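Local coordinates for protein ebony (Drosophila melanogaster, PDB 6DYM) that is a nonribosomal peptide synthetase whose C-terminal condensation domain, the part present here, probably joins beta-alanine to biogenic amines through peptide-bond formation, at residues 25-30 against 34-39; 41-46 against 89-94; 100-105 against 181-186; 93-98 against 188-193. All coordinates share one frame; numbering follows the deposited sequence.

In the fold
Interaction 1 lies on the surface, whereas interactions 2, 3 and 4 are partly buried and all draw on helix 93-111. Interaction 2 sets the N-terminal end of that helix against helix 41-58, interaction 4 covers its first turns with the loop after strand 178-184, and interaction 3 packs its middle on that strand. The chemistry shifts accordingly: a single lysine-amide bond within the surface loop of interaction 1, aliphatic-aromatic packing beside a serine cap in interaction 2, an edge-to-face phenylalanine pair and a cysteine-leucine contact in interaction 3, and a three-way water bridge in interaction 4. K92 bonds back to carbonyls of 34-39, tying interactions 1 and 2; Y188 and F102 link interactions 4 and 3.

Interaction 1 (25-30 against 34-39); sequences FYNKAD and WLKPGV
N27 and K36 meet with their side chains crossing at about a right angle, the ammonium end of the lysine reaching the amide oxygen of the asparagine. K36 NZ donates to N27 OD1 over 2.7 Å, lying in the carbonyl plane with a C=O...N angle of 149°. A bend at the last torsion of the lysine (chi4 -47°) turns NZ onto this oxygen after an otherwise extended run from CG. The asparagine amide in turn rests on Y26: N27 CG sits 3.6 Å above the plane of the Y26 ring, displaced toward its rim. K36 NZ is 5.8 Å from the Y26 ring centroid, at most a weak cation-pi attraction. Both segments belong to the loop between helices 14-25 and 41-58, the first two of the chain, which flank a mixed sheet whose strand order, 1-2-3-4-5-7-6, is that of the GNAT acyltransferase fold. Y26 has its CG anti to the backbone N (chi1 173°), which carries the ring edge to the second segment, where Y26 CE1 is 3.6 Å from V39 O, near the ring plane. Y26 also touches R41 and Y44 of helix 41-58. Midway along the loop W34 sets its indole beside the D30 carbonyl. The 3.1 Å between W34 NE1 and D30 O is poorly angled for a bond; W34 NE1 donates instead to Q204 OE1, and Q204 NE2 returns a bond to D30 O.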
# COMPACT_ATOMS: atom_id res chain seq x y z
N PHE A 25 -5.03 5.59 -6.96
CA PHE A 25 -5.77 4.33 -6.98
C PHE A 25 -6.98 4.37 -7.90
O PHE A 25 -7.13 3.49 -8.75
CB PHE A 25 -6.22 3.95 -5.56
CG PHE A 25 -5.09 3.65 -4.61
CD1 PHE A 25 -3.78 3.56 -5.06
CD2 PHE A 25 -5.34 3.45 -3.26
CE1 PHE A 25 -2.74 3.29 -4.18
CE2 PHE A 25 -4.30 3.18 -2.37
CZ PHE A 25 -3.00 3.10 -2.84
N TYR A 26 -7.85 5.38 -7.76
CA TYR A 26 -9.14 5.38 -8.44
C TYR A 26 -8.97 5.20 -9.94
O TYR A 26 -8.24 5.96 -10.59
CB TYR A 26 -9.89 6.68 -8.15
CG TYR A 26 -11.15 6.83 -8.96
CD1 TYR A 26 -12.31 6.16 -8.60
CD2 TYR A 26 -11.18 7.63 -10.10
CE1 TYR A 26 -13.47 6.29 -9.34
CE2 TYR A 26 -12.34 7.76 -10.85
CZ TYR A 26 -13.48 7.09 -10.46
OH TYR A 26 -14.63 7.23 -11.20
N ASN A 27 -9.65 4.18 -10.48
CA ASN A 27 -9.55 3.74 -11.88
C ASN A 27 -8.21 3.08 -12.16
O ASN A 27 -8.14 2.10 -12.92
CB ASN A 27 -9.77 4.91 -12.84
CG ASN A 27 -11.24 5.15 -13.14
OD1 ASN A 27 -12.09 4.30 -12.90
ND2 ASN A 27 -11.54 6.33 -13.68
N LYS A 28 -7.13 3.58 -11.55
CA LYS A 28 -5.79 3.07 -11.82
C LYS A 28 -5.55 1.68 -11.23
O LYS A 28 -4.79 0.90 -11.81
CB LYS A 28 -4.72 4.02 -11.27
CG LYS A 28 -4.90 5.53 -11.54
CD LYS A 28 -5.58 5.87 -12.87
CE LYS A 28 -6.21 7.27 -12.82
NZ LYS A 28 -6.84 7.54 -11.48
N ALA A 29 -6.21 1.35 -10.12
CA ALA A 29 -5.83 0.16 -9.36
C ALA A 29 -6.16 -1.13 -10.12
O ALA A 29 -7.22 -1.27 -10.73
CB ALA A 29 -6.52 0.17 -8.00
N ASP A 30 -5.23 -2.09 -10.05
CA ASP A 30 -5.33 -3.28 -10.87
C ASP A 30 -6.44 -4.22 -10.42
O ASP A 30 -6.96 -4.98 -11.24
CB ASP A 30 -3.98 -4.01 -10.89
CG ASP A 30 -2.86 -3.13 -11.43
OD1 ASP A 30 -2.46 -2.17 -10.74
OD2 ASP A 30 -2.39 -3.40 -12.56
N TRP A 34 -11.69 -4.40 -11.98
CA TRP A 34 -12.55 -5.53 -12.26
C TRP A 34 -13.83 -5.52 -11.43
O TRP A 34 -14.73 -6.32 -11.70
CB TRP A 34 -11.78 -6.84 -12.03
CG TRP A 34 -10.49 -6.87 -12.79
CD1 TRP A 34 -9.23 -6.86 -12.27
CD2 TRP A 34 -10.33 -6.90 -14.22
NE1 TRP A 34 -8.30 -6.88 -13.29
CE2 TRP A 34 -8.95 -6.90 -14.49
CE3 TRP A 34 -11.23 -6.92 -15.29
CZ2 TRP A 34 -8.44 -6.93 -15.79
CZ3 TRP A 34 -10.73 -6.94 -16.58
CH2 TRP A 34 -9.35 -6.95 -16.82
N LEU A 35 -13.93 -4.63 -10.45
CA LEU A 35 -15.13 -4.47 -9.65
C LEU A 35 -16.08 -3.42 -10.21
O LEU A 35 -17.14 -3.18 -9.62
CB LEU A 35 -14.77 -4.10 -8.20
CG LEU A 35 -13.87 -5.08 -7.45
CD1 LEU A 35 -13.51 -4.52 -6.07
CD2 LEU A 35 -14.55 -6.43 -7.32
N LYS A 36 -15.71 -2.78 -11.33
CA LYS A 36 -16.59 -1.80 -11.94
C LYS A 36 -17.88 -2.48 -12.42
O LYS A 36 -17.85 -3.63 -12.88
CB LYS A 36 -15.90 -1.12 -13.12
CG LYS A 36 -14.76 -0.19 -12.72
CD LYS A 36 -14.17 0.54 -13.94
CE LYS A 36 -12.77 1.07 -13.65
NZ LYS A 36 -12.70 1.78 -12.34
N PRO A 37 -19.04 -1.81 -12.29
CA PRO A 37 -19.14 -0.47 -11.73
C PRO A 37 -19.40 -0.50 -10.22
O PRO A 37 -19.57 -1.57 -9.64
CB PRO A 37 -20.33 0.13 -12.48
CG PRO A 37 -21.16 -1.08 -12.93
CD PRO A 37 -20.36 -2.34 -12.69
N GLY A 38 -19.43 0.67 -9.60
CA GLY A 38 -19.72 0.78 -8.20
C GLY A 38 -18.55 1.11 -7.29
O GLY A 38 -18.66 0.92 -6.08
N VAL A 39 -17.43 1.57 -7.84
CA VAL A 39 -16.31 2.05 -7.04
C VAL A 39 -16.19 3.55 -7.26
O VAL A 39 -16.11 4.03 -8.40
CB VAL A 39 -15.01 1.31 -7.38
CG1 VAL A 39 -14.65 1.43 -8.87
CG2 VAL A 39 -13.87 1.80 -6.49

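Interaction 2 (41-46 against 89-94); sequences RTDYSD and IKSKLL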
# COMPACT_ATOMS: atom_id res chain seq x y z
N ARG A 41 -14.56 7.50 -5.84
CA ARG A 41 -13.40 8.12 -5.20
C ARG A 41 -13.58 8.20 -3.69
O ARG A 41 -12.62 8.01 -2.93
CB ARG A 41 -13.16 9.51 -5.77
CG ARG A 41 -12.98 9.57 -7.27
CD ARG A 41 -13.06 11.01 -7.74
NE ARG A 41 -13.37 11.12 -9.16
CZ ARG A 41 -12.45 11.28 -10.10
NH1 ARG A 41 -11.17 11.34 -9.78
NH2 ARG A 41 -12.81 11.37 -11.38
N THR A 42 -14.80 8.49 -3.24
CA THR A 42 -15.04 8.64 -1.81
C THR A 42 -14.85 7.33 -1.06
O THR A 42 -14.68 7.35 0.17
CB THR A 42 -16.45 9.19 -1.55
OG1 THR A 42 -17.44 8.25 -2.00
CG2 THR A 42 -16.64 10.52 -2.28
N ASP A 43 -14.88 6.19 -1.75
CA ASP A 43 -14.60 4.92 -1.08
C ASP A 43 -13.19 4.91 -0.50
O ASP A 43 -12.96 4.39 0.59
CB ASP A 43 -14.80 3.75 -2.04
CG ASP A 43 -16.21 3.70 -2.61
OD1 ASP A 43 -17.16 3.98 -1.86
OD2 ASP A 43 -16.37 3.37 -3.81
N TYR A 44 -12.23 5.50 -1.22
CA TYR A 44 -10.87 5.59 -0.70
C TYR A 44 -10.75 6.65 0.38
O TYR A 44 -10.16 6.41 1.44
CB TYR A 44 -9.89 5.87 -1.84
CG TYR A 44 -9.88 4.83 -2.93
CD1 TYR A 44 -9.21 3.62 -2.76
CD2 TYR A 44 -10.52 5.06 -4.14
CE1 TYR A 44 -9.19 2.67 -3.77
CE2 TYR A 44 -10.51 4.12 -5.15
CZ TYR A 44 -9.85 2.93 -4.96
OH TYR A 44 -9.84 1.99 -5.98
N SER A 45 -11.30 7.84 0.14
CA SER A 45 -11.16 8.92 1.11
C SER A 45 -11.91 8.63 2.40
O SER A 45 -11.47 9.04 3.48
CB SER A 45 -11.64 10.24 0.50
OG SER A 45 -13.00 10.19 0.13
N ASP A 46 -13.04 7.90 2.32
CA ASP A 46 -13.76 7.53 3.54
C ASP A 46 -12.90 6.65 4.44
O ASP A 46 -12.88 6.84 5.66
CB ASP A 46 -15.06 6.81 3.18
CG ASP A 46 -16.15 7.76 2.69
OD1 ASP A 46 -15.91 8.99 2.64
OD2 ASP A 46 -17.24 7.28 2.33
N ILE A 89 -15.80 -1.36 6.06
CA ILE A 89 -15.84 -0.73 4.74
C ILE A 89 -17.21 -1.00 4.12
O ILE A 89 -17.70 -2.13 4.15
CB ILE A 89 -14.70 -1.25 3.85
CG1 ILE A 89 -13.35 -0.90 4.48
CG2 ILE A 89 -14.82 -0.67 2.45
CD1 ILE A 89 -12.34 -2.02 4.47
N LYS A 90 -17.81 0.06 3.57
CA LYS A 90 -19.14 -0.05 2.99
C LYS A 90 -19.09 -0.54 1.54
O LYS A 90 -19.91 -1.37 1.14
CB LYS A 90 -19.84 1.32 3.04
CG LYS A 90 -20.34 1.72 4.42
CD LYS A 90 -21.14 0.61 5.08
CE LYS A 90 -22.06 1.17 6.16
NZ LYS A 90 -23.48 1.25 5.71
N SER A 91 -18.13 -0.05 0.77
CA SER A 91 -18.13 -0.20 -0.68
C SER A 91 -17.70 -1.61 -1.09
O SER A 91 -17.46 -2.49 -0.27
CB SER A 91 -17.21 0.83 -1.31
OG SER A 91 -15.91 0.76 -0.74
N LYS A 92 -17.59 -1.80 -2.41
CA LYS A 92 -17.00 -3.00 -2.97
C LYS A 92 -15.52 -3.12 -2.63
O LYS A 92 -14.93 -4.19 -2.86
CB LYS A 92 -17.18 -3.02 -4.49
CG LYS A 92 -18.60 -3.34 -4.96
CD LYS A 92 -18.78 -3.01 -6.44
CE LYS A 92 -19.50 -4.13 -7.18
NZ LYS A 92 -19.69 -3.83 -8.64
N LEU A 93 -14.90 -2.06 -2.10
CA LEU A 93 -13.51 -2.13 -1.65
C LEU A 93 -13.31 -3.20 -0.58
O LEU A 93 -12.18 -3.67 -0.40
CB LEU A 93 -13.05 -0.78 -1.11
CG LEU A 93 -12.56 0.22 -2.16
CD1 LEU A 93 -11.87 1.41 -1.49
CD2 LEU A 93 -11.62 -0.47 -3.12
N LEU A 94 -14.38 -3.58 0.13
CA LEU A 94 -14.26 -4.65 1.11
C LEU A 94 -13.82 -5.96 0.46
O LEU A 94 -13.09 -6.74 1.07
CB LEU A 94 -15.60 -4.85 1.83
CG LEU A 94 -15.67 -5.99 2.84
CD1 LEU A 94 -14.74 -5.72 4.01
CD2 LEU A 94 -17.10 -6.21 3.32
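D43 and S91 face each other through different first torsions: D43 turns its carboxylate anti to its own carbonyl carbon (chi1 -59°), while S91 tucks OG between its backbone N and carbonyl carbon (chi1 54°). The serine therefore offers its methylene to the acid, with D43 OD1 3.2 Å from S91 CB, and keeps its hydroxyl for the backbone. S91 OG accepts from L93 N at 3.3 Å with an N-H...O angle of 149°, a capping bond where the chain enters helix 93-111. L93 then crosses Y44 at about a right angle and sets CD1 over one face of the ring, a CH-pi contact 4.0 Å from the Y44 centroid. The same methyl, L93 CD1, also lies 3.8 Å from D43 CB. D43 OD2 accepts from L40 N; cutting the residue back to alanine removes that acceptor and would probably leave L40 N without its mate and open a gap beside S91. Y44 OH bonds to E32 OE2. Helix 41-58 thus meets the N-terminal end of helix 93-111, with I47 one turn on touching both I89 and L93, and R41 and S45 turned to helix 14-25.

Interaction 3 (100-105 against 181-186); sequences LEFCEG and LNFQVN
F102 presents the edge of its ring to the face of F183, forming a T-shaped pair with centroids 5.0 Å apart and planes at 74°. A chi1 of 167° extends the F102 ring away from its own backbone N, across to strand 178-184. The leading atom is F102 CE2, which stands 3.5 Å above the F183 plane, displaced toward the rim where CZ and CE1 lie; F102 CZ follows at 3.7 Å from F183 CZ. The next residue, C103, touches through its backbone and CB: CB lies 3.9 Å from L181 CD2, and the same methyl approaches C103 O at 3.8 Å. Both phenylalanine and leucine on the strand point toward the helix, as alternate residues of a strand do, with N182 between them turned elsewhere. Strand 178-184 is an outer strand of the seven-stranded sheet and pairs with 205-212, L181 with V208 and F183 with A206; V208 also touches C103 and L181. The aromatic pair continues beyond the two segments, for F102 meets Y188 edge to face and F183 packs on F99. Replacing F183 by alanine takes away the face under F102 and is likely to leave that ring less firmly fixed, held by Y188, with a gap between helix and strand. At the end of the strand, Q184 NE2 donates to N186 OD1 at 2.8 Å, almost straight and in the plane of the Q184 amide. Helix and strand are joined here by dispersion and the weak electrostatics of an aromatic edge on a face, so the fit depends on shape rather than on directional polar bonds.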
# COMPACT_ATOMS: atom_id res chain seq x y z
N LEU A 100 -6.93 -9.32 0.01
CA LEU A 100 -5.60 -9.10 0.56
C LEU A 100 -5.39 -9.90 1.84
O LEU A 100 -4.31 -10.46 2.06
CB LEU A 100 -5.37 -7.61 0.79
CG LEU A 100 -5.40 -6.74 -0.47
CD1 LEU A 100 -5.21 -5.26 -0.14
CD2 LEU A 100 -4.37 -7.20 -1.48
N GLU A 101 -6.42 -9.98 2.69
CA GLU A 101 -6.30 -10.83 3.88
C GLU A 101 -6.20 -12.30 3.49
O GLU A 101 -5.48 -13.07 4.13
CB GLU A 101 -7.48 -10.58 4.82
CG GLU A 101 -7.46 -11.43 6.11
CD GLU A 101 -6.24 -11.17 6.99
OE1 GLU A 101 -5.97 -12.00 7.88
OE2 GLU A 101 -5.55 -10.13 6.80
N PHE A 102 -6.92 -12.71 2.43
CA PHE A 102 -6.77 -14.06 1.90
C PHE A 102 -5.31 -14.36 1.55
O PHE A 102 -4.80 -15.44 1.85
CB PHE A 102 -7.68 -14.22 0.68
CG PHE A 102 -7.42 -15.45 -0.16
CD1 PHE A 102 -8.13 -16.63 0.07
CD2 PHE A 102 -6.52 -15.41 -1.22
CE1 PHE A 102 -7.91 -17.75 -0.71
CE2 PHE A 102 -6.30 -16.53 -2.01
CZ PHE A 102 -7.00 -17.70 -1.76
N CYS A 103 -4.62 -13.38 0.94
CA CYS A 103 -3.22 -13.55 0.57
C CYS A 103 -2.29 -13.45 1.77
O CYS A 103 -1.34 -14.23 1.88
CB CYS A 103 -2.81 -12.50 -0.47
SG CYS A 103 -3.71 -12.55 -2.05
N GLU A 104 -2.52 -12.49 2.65
CA GLU A 104 -1.58 -12.14 3.71
C GLU A 104 -1.78 -12.96 4.99
O GLU A 104 -0.80 -13.35 5.63
CB GLU A 104 -1.70 -10.66 4.06
CG GLU A 104 -1.29 -9.75 2.92
CD GLU A 104 -1.60 -8.28 3.16
OE1 GLU A 104 -2.22 -7.95 4.20
OE2 GLU A 104 -1.24 -7.45 2.30
N GLY A 105 -3.03 -13.21 5.37
CA GLY A 105 -3.36 -13.75 6.66
C GLY A 105 -2.64 -15.03 7.03
O GLY A 105 -1.92 -15.09 8.03
N LEU A 181 4.07 -15.54 -1.73
CA LEU A 181 2.90 -16.05 -2.44
C LEU A 181 2.81 -15.31 -3.76
O LEU A 181 2.97 -14.09 -3.80
CB LEU A 181 1.62 -15.84 -1.62
CG LEU A 181 0.31 -16.30 -2.26
CD1 LEU A 181 0.20 -17.82 -2.23
CD2 LEU A 181 -0.90 -15.66 -1.57
N ASN A 182 2.55 -16.05 -4.83
CA ASN A 182 2.30 -15.46 -6.15
C ASN A 182 0.94 -15.98 -6.59
O ASN A 182 0.84 -17.05 -7.19
CB ASN A 182 3.41 -15.82 -7.14
CG ASN A 182 3.22 -15.15 -8.49
OD1 ASN A 182 2.12 -14.76 -8.86
ND2 ASN A 182 4.32 -15.00 -9.23
N PHE A 183 -0.11 -15.21 -6.33
CA PHE A 183 -1.46 -15.69 -6.54
C PHE A 183 -2.06 -15.10 -7.81
O PHE A 183 -1.93 -13.90 -8.07
CB PHE A 183 -2.36 -15.37 -5.34
CG PHE A 183 -3.64 -16.15 -5.34
CD1 PHE A 183 -3.68 -17.44 -4.83
CD2 PHE A 183 -4.81 -15.60 -5.86
CE1 PHE A 183 -4.87 -18.16 -4.84
CE2 PHE A 183 -5.99 -16.32 -5.87
CZ PHE A 183 -6.02 -17.60 -5.36
N GLN A 184 -2.73 -15.95 -8.58
CA GLN A 184 -3.45 -15.55 -9.78
C GLN A 184 -4.79 -14.94 -9.38
O GLN A 184 -5.67 -15.65 -8.88
CB GLN A 184 -3.63 -16.76 -10.70
CG GLN A 184 -4.09 -16.45 -12.11
CD GLN A 184 -4.06 -17.68 -12.99
OE1 GLN A 184 -3.02 -18.32 -13.13
NE2 GLN A 184 -5.20 -18.03 -13.56
N VAL A 185 -4.96 -13.64 -9.61
CA VAL A 185 -6.09 -12.93 -9.00
C VAL A 185 -7.43 -13.40 -9.58
O VAL A 185 -8.46 -13.30 -8.91
CB VAL A 185 -5.92 -11.40 -9.13
CG1 VAL A 185 -4.52 -10.98 -8.69
CG2 VAL A 185 -6.22 -10.93 -10.54
N ASN A 186 -7.45 -13.92 -10.82
CA ASN A 186 -8.73 -14.37 -11.37
C ASN A 186 -9.17 -15.73 -10.83
O ASN A 186 -10.23 -16.22 -11.24
CB ASN A 186 -8.70 -14.39 -12.91
CG ASN A 186 -7.73 -15.42 -13.50
OD1 ASN A 186 -7.38 -16.41 -12.86
ND2 ASN A 186 -7.31 -15.17 -14.73

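Interaction 4 (93-98 against 188-193); sequences LLIVFE and YVHSDG
A water-mediated contact, with E98 on one side and Y188 and H190 on the other, joins the first turns of helix 93-111 to the loop that runs from strand 178-184 to strand 205-212. The water donates to E98 OE1 at 2.6 Å and also bonds to Y188 OH at 2.7 Å and to H190 ND1 at 2.6 Å. It lies in the plane of both rings. With chi1 near 180° (-170°), the imidazole of H190 reaches the helix. There I95 crosses it at about a right angle: I95 CD1 sits 4.2 Å above one face, toward the rim, and I95 CG1 is 3.9 Å from H190 CE1. S191 OG lies over the centre of the opposite face, 3.5 Å from the plane. E98 OE1 comes in at the ring edge, 3.7 Å from H190 CE1, with carboxylate and imidazole planes 34° apart. H190 opens a type I turn closed by the bond from G193 N to H190 O, and Y188 also meets the rings of F99 and F102. Carboxylate, phenol and imidazole are thus coupled through one ordered water rather than directly, while the isoleucine adds apolar packing against the imidazole.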
# COMPACT_ATOMS: atom_id res chain seq x y z
N LEU A 93 -14.90 -2.06 -2.10
CA LEU A 93 -13.51 -2.13 -1.65
C LEU A 93 -13.31 -3.20 -0.58
O LEU A 93 -12.18 -3.67 -0.40
CB LEU A 93 -13.05 -0.78 -1.11
CG LEU A 93 -12.56 0.22 -2.16
CD1 LEU A 93 -11.87 1.41 -1.49
CD2 LEU A 93 -11.62 -0.47 -3.12
N LEU A 94 -14.38 -3.58 0.13
CA LEU A 94 -14.26 -4.65 1.11
C LEU A 94 -13.82 -5.96 0.46
O LEU A 94 -13.09 -6.74 1.07
CB LEU A 94 -15.60 -4.85 1.83
CG LEU A 94 -15.67 -5.99 2.84
CD1 LEU A 94 -14.74 -5.72 4.01
CD2 LEU A 94 -17.10 -6.21 3.32
N ILE A 95 -14.25 -6.20 -0.78
CA ILE A 95 -13.79 -7.38 -1.50
C ILE A 95 -12.28 -7.33 -1.69
O ILE A 95 -11.59 -8.35 -1.56
CB ILE A 95 -14.53 -7.50 -2.84
CG1 ILE A 95 -16.04 -7.59 -2.61
CG2 ILE A 95 -14.02 -8.71 -3.63
CD1 ILE A 95 -16.86 -7.74 -3.87
N VAL A 96 -11.75 -6.15 -2.00
CA VAL A 96 -10.30 -6.00 -2.16
C VAL A 96 -9.58 -6.32 -0.85
O VAL A 96 -8.60 -7.08 -0.83
CB VAL A 96 -9.95 -4.58 -2.65
CG1 VAL A 96 -8.45 -4.37 -2.62
CG2 VAL A 96 -10.48 -4.36 -4.06
N PHE A 97 -10.06 -5.75 0.26
CA PHE A 97 -9.40 -6.00 1.54
C PHE A 97 -9.54 -7.45 1.98
O PHE A 97 -8.63 -8.00 2.60
CB PHE A 97 -9.95 -5.05 2.60
CG PHE A 97 -9.41 -3.66 2.49
CD1 PHE A 97 -8.27 -3.29 3.18
CD2 PHE A 97 -10.04 -2.72 1.69
CE1 PHE A 97 -7.77 -2.00 3.07
CE2 PHE A 97 -9.54 -1.43 1.58
CZ PHE A 97 -8.40 -1.07 2.27
N GLU A 98 -10.67 -8.09 1.67
CA GLU A 98 -10.80 -9.50 2.02
C GLU A 98 -9.86 -10.36 1.18
O GLU A 98 -9.28 -11.33 1.69
CB GLU A 98 -12.25 -9.96 1.84
CG GLU A 98 -13.20 -9.35 2.87
CD GLU A 98 -14.60 -9.94 2.80
OE1 GLU A 98 -14.90 -10.68 1.84
OE2 GLU A 98 -15.41 -9.65 3.71
N TYR A 188 -9.43 -16.11 -7.40
CA TYR A 188 -9.98 -15.86 -6.08
C TYR A 188 -11.50 -15.93 -6.11
O TYR A 188 -12.15 -15.33 -6.97
CB TYR A 188 -9.54 -14.49 -5.55
CG TYR A 188 -10.19 -14.16 -4.22
CD1 TYR A 188 -9.86 -14.87 -3.07
CD2 TYR A 188 -11.16 -13.16 -4.13
CE1 TYR A 188 -10.47 -14.59 -1.86
CE2 TYR A 188 -11.76 -12.87 -2.91
CZ TYR A 188 -11.41 -13.59 -1.79
OH TYR A 188 -12.01 -13.30 -0.58
N VAL A 189 -12.08 -16.67 -5.16
CA VAL A 189 -13.52 -16.87 -5.06
C VAL A 189 -14.04 -16.08 -3.86
O VAL A 189 -13.50 -16.19 -2.76
CB VAL A 189 -13.89 -18.35 -4.92
CG1 VAL A 189 -15.40 -18.53 -5.10
CG2 VAL A 189 -13.13 -19.18 -5.94
N HIS A 190 -15.09 -15.30 -4.09
CA HIS A 190 -15.77 -14.54 -3.06
C HIS A 190 -16.65 -15.46 -2.22
O HIS A 190 -16.89 -16.62 -2.57
CB HIS A 190 -16.59 -13.43 -3.71
CG HIS A 190 -17.14 -12.42 -2.74
ND1 HIS A 190 -16.38 -11.87 -1.74
CD2 HIS A 190 -18.37 -11.88 -2.63
CE1 HIS A 190 -17.12 -11.02 -1.05
NE2 HIS A 190 -18.33 -11.01 -1.57
N SER A 191 -17.13 -14.94 -1.10
CA SER A 191 -18.00 -15.73 -0.23
C SER A 191 -19.30 -16.14 -0.92
O SER A 191 -19.89 -17.15 -0.55
CB SER A 191 -18.31 -14.96 1.06
OG SER A 191 -18.77 -13.65 0.78
N ASP A 192 -19.74 -15.39 -1.93
CA ASP A 192 -20.94 -15.74 -2.68
C ASP A 192 -20.67 -16.72 -3.82
O ASP A 192 -21.59 -17.02 -4.59
CB ASP A 192 -21.62 -14.48 -3.22
CG ASP A 192 -20.77 -13.72 -4.24
OD1 ASP A 192 -21.13 -12.56 -4.55
OD2 ASP A 192 -19.76 -14.25 -4.73
N GLY A 193 -19.44 -17.20 -3.96
CA GLY A 193 -19.10 -18.16 -4.99
C GLY A 193 -18.62 -17.56 -6.30
O GLY A 193 -18.16 -18.31 -7.17
O HOH W 1 -14.25 -11.91 -0.31